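Long-range contacts in periplasmic protein TorT (Vibrio parahaemolyticus, PDB 3O1I), which probably binds a small osmolyte such as trimethylamine N-oxide in the periplasm and relays its presence to a partner sensor kinase: residues D[69-75]-D[95-99]; D[10-16]-D[40-46]. All blocks are in the same frame, centred on the assembly; numbering follows the deposited sequence.

Contact 1: residues D[69-75]-D[95-99]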
loop_
_atom_site.group_PDB
_atom_site.type_symbol
_atom_site.label_atom_id
_atom_site.label_comp_id
_atom_site.label_asym_id
_atom_site.label_seq_id
_atom_site.Cartn_x
_atom_site.Cartn_y
_atom_site.Cartn_z
ATOM N N LEU D 69 10.428 27.760 15.842
ATOM C CA LEU D 69 10.347 27.112 14.547
ATOM C C LEU D 69 11.600 26.337 14.079
ATOM O O LEU D 69 12.724 26.856 14.108
ATOM C CB LEU D 69 9.968 28.186 13.512
ATOM C CG LEU D 69 10.285 28.025 12.022
ATOM C CD1 LEU D 69 9.459 26.903 11.428
ATOM C CD2 LEU D 69 9.991 29.329 11.302
ATOM N N GLY D 70 11.390 25.087 13.658
ATOM C CA GLY D 70 12.468 24.265 13.126
ATOM C C GLY D 70 12.147 24.103 11.651
ATOM O O GLY D 70 11.599 23.088 11.239
ATOM N N THR D 71 12.490 25.110 10.851
ATOM C CA THR D 71 12.171 25.106 9.418
ATOM C C THR D 71 12.639 23.962 8.550
ATOM O O THR D 71 13.746 23.443 8.699
ATOM C CB THR D 71 12.639 26.379 8.699
ATOM O OG1 THR D 71 14.063 26.428 8.701
ATOM C CG2 THR D 71 12.094 27.603 9.380
ATOM N N VAL D 72 11.768 23.637 7.599
ATOM C CA VAL D 72 11.958 22.578 6.624
ATOM C C VAL D 72 12.671 23.220 5.454
ATOM O O VAL D 72 12.618 22.732 4.337
ATOM C CB VAL D 72 10.588 22.025 6.147
ATOM C CG1 VAL D 72 9.800 21.487 7.342
ATOM C CG2 VAL D 72 9.795 23.122 5.435
ATOM N N ASP D 73 13.336 24.330 5.728
ATOM C CA ASP D 73 14.060 25.063 4.699
ATOM C C ASP D 73 14.454 26.425 5.255
ATOM O O ASP D 73 13.659 27.099 5.917
ATOM C CB ASP D 73 13.191 25.200 3.431
ATOM C CG ASP D 73 13.835 26.068 2.341
ATOM O OD1 ASP D 73 15.027 26.418 2.447
ATOM O OD2 ASP D 73 13.126 26.395 1.356
ATOM N N PRO D 74 15.699 26.853 4.989
ATOM C CA PRO D 74 16.178 28.143 5.480
ATOM C C PRO D 74 15.464 29.298 4.806
ATOM O O PRO D 74 14.968 30.212 5.465
ATOM C CB PRO D 74 17.664 28.127 5.102
ATOM C CG PRO D 74 17.983 26.677 4.976
ATOM C CD PRO D 74 16.781 26.189 4.245
ATOM N N HIS D 75 15.420 29.244 3.481
ATOM C CA HIS D 75 14.795 30.292 2.691
ATOM C C HIS D 75 13.275 30.161 2.495
ATOM O O HIS D 75 12.720 30.687 1.527
ATOM C CB HIS D 75 15.478 30.357 1.328
ATOM C CG HIS D 75 16.975 30.446 1.405
ATOM N ND1 HIS D 75 17.630 31.408 2.143
ATOM C CD2 HIS D 75 17.942 29.689 0.833
ATOM C CE1 HIS D 75 18.936 31.238 2.026
ATOM N NE2 HIS D 75 19.152 30.202 1.236
ATOM N N ASN D 95 17.487 24.726 12.915
ATOM C CA ASN D 95 17.945 25.024 11.572
ATOM C C ASN D 95 18.064 26.508 11.260
ATOM O O ASN D 95 17.406 27.355 11.869
ATOM C CB ASN D 95 17.034 24.317 10.556
ATOM C CG ASN D 95 17.001 22.805 10.766
ATOM O OD1 ASN D 95 17.947 22.105 10.422
ATOM N ND2 ASN D 95 15.918 22.301 11.360
ATOM N N GLN D 96 18.934 26.814 10.310
ATOM C CA GLN D 96 19.165 28.179 9.895
ATOM C C GLN D 96 17.871 28.789 9.377
ATOM O O GLN D 96 17.250 28.239 8.467
ATOM C CB GLN D 96 20.223 28.201 8.795
ATOM C CG GLN D 96 20.726 29.585 8.432
ATOM C CD GLN D 96 21.036 30.411 9.658
ATOM O OE1 GLN D 96 21.430 29.876 10.698
ATOM N NE2 GLN D 96 20.865 31.723 9.546
ATOM N N LEU D 97 17.464 29.917 9.961
ATOM C CA LEU D 97 16.251 30.615 9.541
ATOM C C LEU D 97 16.620 31.957 8.916
ATOM O O LEU D 97 16.698 32.965 9.609
ATOM C CB LEU D 97 15.324 30.842 10.738
ATOM C CG LEU D 97 14.031 31.616 10.467
ATOM C CD1 LEU D 97 13.317 31.042 9.247
ATOM C CD2 LEU D 97 13.134 31.537 11.691
ATOM N N ASP D 98 16.842 31.969 7.608
ATOM C CA ASP D 98 17.214 33.196 6.909
ATOM C C ASP D 98 16.041 34.141 6.643
ATOM O O ASP D 98 15.203 33.872 5.785
ATOM C CB ASP D 98 17.902 32.871 5.575
ATOM C CG ASP D 98 19.232 32.149 5.754
ATOM O OD1 ASP D 98 19.988 32.512 6.683
ATOM O OD2 ASP D 98 19.530 31.232 4.956
ATOM N N LEU D 99 15.996 35.252 7.371
ATOM C CA LEU D 99 14.935 36.242 7.202
ATOM C C LEU D 99 15.451 37.472 6.449
ATOM O O LEU D 99 16.652 37.611 6.221
ATOM C CB LEU D 99 14.397 36.657 8.568
ATOM C CG LEU D 99 13.885 35.474 9.389
ATOM C CD1 LEU D 99 13.496 35.925 10.783
ATOM C CD2 LEU D 99 12.699 34.850 8.686
#
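Leu97 puts its two methyls against different partners across the contact: CD2 meets Leu69 CD2 at 3.9 Å, and CD1 meets Thr71 CG2 at 3.7 Å. In both pairs the side chains lie roughly perpendicular. Leu97 CG stands anti to the backbone N (chi1 178°), which brings the branched end up against the 69-75 loop. These three residues are buried and form the close-packed end of the contact, with Tyr77 adding to the apolar cover of Leu69 and Thr71. The hydroxyl of Thr71 turns back on its own loop and bonds to Asp73 O at 2.9 Å, reaching it from above the carbonyl plane. Beside it, the Asn95 and Thr71 side chains run antiparallel past each other. Toward solvent the contact is looser and polar. A weak backbone bond joins Asp98 N to Pro74 O (3.3 Å), while the exposed His75 ring lies obliquely to the Asp98 carboxylate, its plane 27° away, without a hydrogen bond between them. Gln96 NE2 bonds to Asp98 OD1 at 3.1 Å within the 95-99 loop. The loops follow adjacent parallel strands, 66-69 and 90-92, an arrangement characteristic of the Rossmann-like lobes of type I periplasmic binding proteins.

Contact 2: residues D[10-16]-D[40-46]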
loop_
_atom_site.group_PDB
_atom_site.type_symbol
_atom_site.label_atom_id
_atom_site.label_comp_id
_atom_site.label_asym_id
_atom_site.label_seq_id
_atom_site.Cartn_x
_atom_site.Cartn_y
_atom_site.Cartn_z
ATOM N N ALA D 10 6.062 24.994 19.398
ATOM C CA ALA D 10 7.233 24.424 18.715
ATOM C C ALA D 10 6.861 23.722 17.404
ATOM O O ALA D 10 6.058 22.785 17.380
ATOM C CB ALA D 10 7.964 23.453 19.645
ATOM N N ILE D 11 7.470 24.182 16.317
ATOM C CA ILE D 11 7.209 23.646 14.988
ATOM C C ILE D 11 8.395 22.904 14.375
ATOM O O ILE D 11 9.286 23.517 13.776
ATOM C CB ILE D 11 6.765 24.792 14.024
ATOM C CG1 ILE D 11 5.524 25.476 14.594
ATOM C CG2 ILE D 11 6.467 24.250 12.629
ATOM C CD1 ILE D 11 4.461 24.503 15.074
ATOM N N TYR D 12 8.393 21.581 14.517
ATOM C CA TYR D 12 9.461 20.749 13.964
ATOM C C TYR D 12 9.261 20.516 12.470
ATOM O O TYR D 12 8.235 20.882 11.901
ATOM C CB TYR D 12 9.471 19.381 14.616
ATOM C CG TYR D 12 9.460 19.358 16.120
ATOM C CD1 TYR D 12 9.756 20.498 16.873
ATOM C CD2 TYR D 12 9.227 18.159 16.798
ATOM C CE1 TYR D 12 9.831 20.434 18.270
ATOM C CE2 TYR D 12 9.297 18.088 18.178
ATOM C CZ TYR D 12 9.605 19.225 18.905
ATOM O OH TYR D 12 9.718 19.112 20.261
ATOM N N PRO D 13 10.259 19.921 11.805
ATOM C CA PRO D 13 10.124 19.649 10.370
ATOM C C PRO D 13 9.540 18.232 10.236
ATOM O O PRO D 13 9.045 17.841 9.182
ATOM C CB PRO D 13 11.555 19.759 9.868
ATOM C CG PRO D 13 12.338 19.214 11.021
ATOM C CD PRO D 13 11.667 19.824 12.233
ATOM N N HIS D 14 9.615 17.490 11.344
ATOM C CA HIS D 14 9.103 16.123 11.475
ATOM C C HIS D 14 9.451 15.578 12.860
ATOM O O HIS D 14 9.996 16.279 13.692
ATOM C CB HIS D 14 9.735 15.190 10.448
ATOM C CG HIS D 14 11.183 14.919 10.702
ATOM N ND1 HIS D 14 12.194 15.554 10.009
ATOM C CD2 HIS D 14 11.789 14.109 11.602
ATOM C CE1 HIS D 14 13.363 15.147 10.474
ATOM N NE2 HIS D 14 13.143 14.273 11.441
ATOM N N LEU D 15 9.130 14.317 13.099
ATOM C CA LEU D 15 9.459 13.683 14.359
ATOM C C LEU D 15 9.712 12.202 14.084
ATOM O O LEU D 15 9.063 11.319 14.651
ATOM C CB LEU D 15 8.336 13.857 15.385
ATOM C CG LEU D 15 8.773 13.688 16.858
ATOM C CD1 LEU D 15 9.617 14.873 17.284
ATOM C CD2 LEU D 15 7.563 13.594 17.773
ATOM N N LYS D 16 10.680 11.951 13.205
ATOM C CA LYS D 16 11.058 10.595 12.811
ATOM C C LYS D 16 12.467 10.187 13.278
ATOM O O LYS D 16 12.670 9.051 13.704
ATOM C CB LYS D 16 10.941 10.462 11.289
ATOM C CG LYS D 16 9.533 10.719 10.779
ATOM C CD LYS D 16 9.401 10.584 9.262
ATOM C CE LYS D 16 10.109 11.708 8.524
ATOM N NZ LYS D 16 9.803 11.696 7.066
ATOM N N VAL D 40 3.321 21.049 20.514
ATOM C CA VAL D 40 4.184 20.660 19.413
ATOM C C VAL D 40 3.463 20.211 18.141
ATOM O O VAL D 40 2.598 19.332 18.176
ATOM C CB VAL D 40 5.132 19.544 19.878
ATOM C CG1 VAL D 40 6.286 20.145 20.656
ATOM C CG2 VAL D 40 4.367 18.555 20.763
ATOM N N LEU D 41 3.826 20.829 17.021
ATOM C CA LEU D 41 3.248 20.493 15.720
ATOM C C LEU D 41 4.385 20.131 14.773
ATOM O O LEU D 41 5.245 20.969 14.479
ATOM C CB LEU D 41 2.484 21.678 15.120
ATOM C CG LEU D 41 1.378 22.360 15.923
ATOM C CD1 LEU D 41 0.649 23.316 14.976
ATOM C CD2 LEU D 41 0.412 21.334 16.529
ATOM N N GLU D 42 4.386 18.893 14.288
ATOM C CA GLU D 42 5.434 18.448 13.385
ATOM C C GLU D 42 4.903 18.358 11.963
ATOM O O GLU D 42 3.865 17.740 11.714
ATOM C CB GLU D 42 5.995 17.102 13.863
ATOM C CG GLU D 42 5.031 15.938 13.771
ATOM C CD GLU D 42 5.265 15.098 12.532
ATOM O OE1 GLU D 42 4.468 14.166 12.295
ATOM O OE2 GLU D 42 6.250 15.363 11.800
ATOM N N ALA D 43 5.624 18.980 11.038
ATOM C CA ALA D 43 5.246 19.024 9.630
ATOM C C ALA D 43 5.180 17.674 8.919
ATOM O O ALA D 43 4.851 17.609 7.722
ATOM C CB ALA D 43 6.195 19.937 8.883
ATOM N N GLY D 44 5.501 16.604 9.641
ATOM C CA GLY D 44 5.474 15.279 9.053
ATOM C C GLY D 44 6.525 15.004 7.987
ATOM O O GLY D 44 6.571 13.898 7.458
ATOM N N GLY D 45 7.364 15.978 7.654
ATOM C CA GLY D 45 8.375 15.729 6.641
ATOM C C GLY D 45 9.019 16.992 6.111
ATOM O O GLY D 45 8.414 18.051 6.158
ATOM N N TYR D 46 10.243 16.894 5.605
ATOM C CA TYR D 46 10.916 18.076 5.099
ATOM C C TYR D 46 10.290 18.628 3.840
ATOM O O TYR D 46 10.250 19.843 3.642
ATOM C CB TYR D 46 12.407 17.809 4.858
ATOM C CG TYR D 46 13.268 18.144 6.064
ATOM C CD1 TYR D 46 13.113 17.454 7.265
ATOM C CD2 TYR D 46 14.198 19.178 6.021
ATOM C CE1 TYR D 46 13.858 17.784 8.395
ATOM C CE2 TYR D 46 14.953 19.523 7.158
ATOM C CZ TYR D 46 14.774 18.816 8.338
ATOM O OH TYR D 46 15.507 19.126 9.460
#
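Pro13 CB lies over one face of the Tyr46 ring, 3.4 Å from Tyr46 CE1, with CG close beside it and the two side chains aligned alongside each other. The pair lies just beyond a right-handed beta-alpha-beta unit: strand 7-12, helix 18-32 and the edge strand 37-42 of the parallel sheet in the N-terminal lobe. The strand segments 10-12 and 40-42 run parallel, their directions 19° apart, and Leu41 N bonds to Ala10 O at 3.0 Å. Farther on the ladder slackens, with weak bonds from Tyr12 N to Leu41 O and from Ala43 N to Tyr12 O. One sheet face carries Ala10, Tyr12 and Val40: Val40 CG1 touches Ala10 CB at 3.8 Å and reaches Tyr12 obliquely, near the hydroxyl that Asn24 of helix 18-32 holds. On the other face Ile11 and Leu41 lie next to each other, with Ile11 CD1 against Leu41 CB, both covered by helix 49-62. Past the strands, Gly45 adopts backbone angles that suit a residue without a side chain, and its N makes a weak bond to Pro13 O. Another protein chain packs against Leu15, Lys16 and Glu42, so this side of the contact lies at a subunit interface. His14 CG sits between the backbone N and the carbonyl carbon (chi1 70°), and its ring and that of Tyr46 meet at their edges, planes at 48°, with His14 ND1 3.2 Å from Tyr46 CE1.

How the contacts relate
Both contacts lie in one lobe, at strands of one parallel sheet or the loops after them, centres about 13 Å apart. Contact 2 pairs strand 7-12 with 37-42, outermost at one side within this chain; contact 1 joins the loops that follow strands 66-69 and 90-92, combining side-chain packing with one weak backbone bond and no ladder. Neither is wholly core: contact 1 has an apolar buried end and an exposed polar one, whereas contact 2 has no fully exposed residue and borders another protein chain. They meet through a probable hydrogen bond from Gly70 N to Ile11 O and through Val72 packing on Pro13. Gln52 of helix 49-62 bonds to both, at Gly70 and, weakly, at Tyr12.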